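Local coordinates for protease Do-like 1, chloroplastic (Arabidopsis thaliana, PDB 3QO6), which is a serine protease of the HtrA family that serves in the chloroplast in repair of photosystem II during light exposure, at the interface of chains A and B. Sequence-based numbering; all coordinates share one arbitrary frame. Chains: chain A/B, Protease Do-like 1, chloroplastic.

The interface of chains A and B. Residues chain A 150, 154, 170, 208, 210; chain B 140-143, 145.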
# COMPACT_ATOMS: atom_id res chain seq x y z
N SER A 150 17.57 30.93 0.86
CA SER A 150 18.35 29.82 1.39
C SER A 150 19.50 29.39 0.50
O SER A 150 20.49 28.83 0.97
CB SER A 150 17.46 28.61 1.63
OG SER A 150 16.66 28.81 2.77
N ARG A 154 20.61 27.86 -7.93
CA ARG A 154 20.33 26.44 -7.92
C ARG A 154 19.84 26.00 -9.29
O ARG A 154 19.33 26.80 -10.09
CB ARG A 154 19.29 26.13 -6.85
CG ARG A 154 19.89 25.56 -5.57
CD ARG A 154 20.57 26.61 -4.75
NE ARG A 154 21.77 26.13 -4.06
CZ ARG A 154 21.81 25.72 -2.80
NH1 ARG A 154 20.72 25.70 -2.07
NH2 ARG A 154 22.96 25.39 -2.25
N GLN A 170 16.44 29.57 -4.00
CA GLN A 170 15.92 28.60 -3.02
C GLN A 170 15.51 29.36 -1.76
O GLN A 170 16.22 30.27 -1.34
CB GLN A 170 17.00 27.54 -2.66
CG GLN A 170 16.55 26.46 -1.69
CD GLN A 170 17.70 25.56 -1.21
OE1 GLN A 170 18.57 25.23 -1.98
NE2 GLN A 170 17.69 25.14 0.06
N VAL A 208 12.09 23.69 1.52
CA VAL A 208 12.89 24.05 0.37
C VAL A 208 12.08 24.24 -0.91
O VAL A 208 11.63 23.31 -1.59
CB VAL A 208 14.20 23.14 0.21
CG1 VAL A 208 14.21 22.10 1.28
CG2 VAL A 208 14.38 22.59 -1.20
N PHE A 210 11.62 26.57 -4.56
CA PHE A 210 12.37 27.23 -5.59
C PHE A 210 11.52 28.19 -6.38
O PHE A 210 10.34 27.93 -6.62
CB PHE A 210 12.95 26.20 -6.54
CG PHE A 210 13.63 25.08 -5.85
CD1 PHE A 210 12.98 23.87 -5.67
CD2 PHE A 210 14.94 25.21 -5.42
CE1 PHE A 210 13.64 22.79 -5.06
CE2 PHE A 210 15.60 24.13 -4.81
CZ PHE A 210 14.96 22.93 -4.64
N LEU B 140 21.40 20.21 -1.85
CA LEU B 140 21.52 21.64 -2.11
C LEU B 140 22.65 22.16 -1.23
O LEU B 140 22.50 22.38 -0.04
CB LEU B 140 20.17 22.32 -1.82
CG LEU B 140 19.06 21.80 -2.75
CD1 LEU B 140 17.69 22.09 -2.16
CD2 LEU B 140 19.21 22.44 -4.13
N ASP B 141 23.81 22.32 -1.85
CA ASP B 141 25.05 22.75 -1.21
C ASP B 141 25.03 24.00 -0.32
O ASP B 141 24.73 25.09 -0.79
CB ASP B 141 26.12 22.93 -2.32
CG ASP B 141 27.54 23.12 -1.78
OD1 ASP B 141 28.16 22.14 -1.29
OD2 ASP B 141 28.04 24.27 -1.86
N HIS B 142 25.36 23.84 0.96
CA HIS B 142 25.44 24.99 1.87
C HIS B 142 24.16 25.80 1.99
O HIS B 142 24.16 27.04 1.92
CB HIS B 142 26.60 25.93 1.44
CG HIS B 142 27.98 25.38 1.70
ND1 HIS B 142 28.96 26.11 2.33
CD2 HIS B 142 28.52 24.17 1.44
CE1 HIS B 142 30.05 25.37 2.46
NE2 HIS B 142 29.81 24.19 1.92
N THR B 143 23.05 25.10 2.18
CA THR B 143 21.77 25.75 2.33
C THR B 143 21.65 26.39 3.70
O THR B 143 22.02 25.80 4.73
CB THR B 143 20.65 24.73 2.20
OG1 THR B 143 20.55 24.34 0.84
CG2 THR B 143 19.33 25.32 2.70
N THR B 145 19.10 27.94 6.56
CA THR B 145 17.72 28.02 7.00
C THR B 145 17.80 28.64 8.38
O THR B 145 18.72 28.37 9.15
CB THR B 145 16.99 26.66 7.10
OG1 THR B 145 17.81 25.75 7.85
CG2 THR B 145 16.63 26.11 5.68
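A:Arg154 and A:Gln170 both point an N-H at the side-chain hydroxyl of B:Thr143, the polar centre of the contact. The guanidinium NH1 of A:Arg154 lies 3.2 Å from B:Thr143 OG1, a nearly straight bond (167° at H) with the hydroxyl at the guanidinium edge, close to its plane. The amide NE2 of A:Gln170 donates to the same OG1 at 3.1 Å, more bent, with the oxygen tilted from the amide plane. OG1 in turn donates to the backbone O of B:Leu140, 2.9 Å away and within its own chain; the hydroxyl sits above that carbonyl's plane. Three bonds thus fix the rotation of the hydroxyl, while CG2, anti to the backbone N of B:Thr143 (OG1 at chi1 -72°), is left to face A:Ser150 CB at 3.9 Å. A valine in place of B:Thr143 would probably leave both the A:Arg154 and A:Gln170 donors without their shared acceptor and let the turn back to B:Leu140 relax.

Most of the apolar packing centres on B:Leu140. Its CD1 meets A:Val208 CG2 tip to tip at 3.5 Å and approaches the outer rim of the A:Phe210 ring. CD2 rests on the aliphatic stem of A:Arg154, 3.5 Å from CG, where bends at chi2 and chi3 turn the guanidinium toward chain B. The A:Gln170 chain, anti at chi1 (-178°) and extended beyond CG, carries its amide obliquely across the leucine, CD and OE1 meeting CD1 and CB.

Charge plays a looser part: A:Arg154 NH2 and the B:Asp141 carboxylate OD2 are 5.2 Å apart, so any attraction is probably long-range.

The loop ahead of B strand 143-151 and that strand's start dock against the end of A strand 143-151, strands 154-156 and 168-171, and the start of strand 209-213 with the loop residue before it. This contact joins the protease domains of two copies and plausibly belongs to the working oligomer, though the structure alone does not show that; its centre lies about 19 Å from the catalytic A:His71.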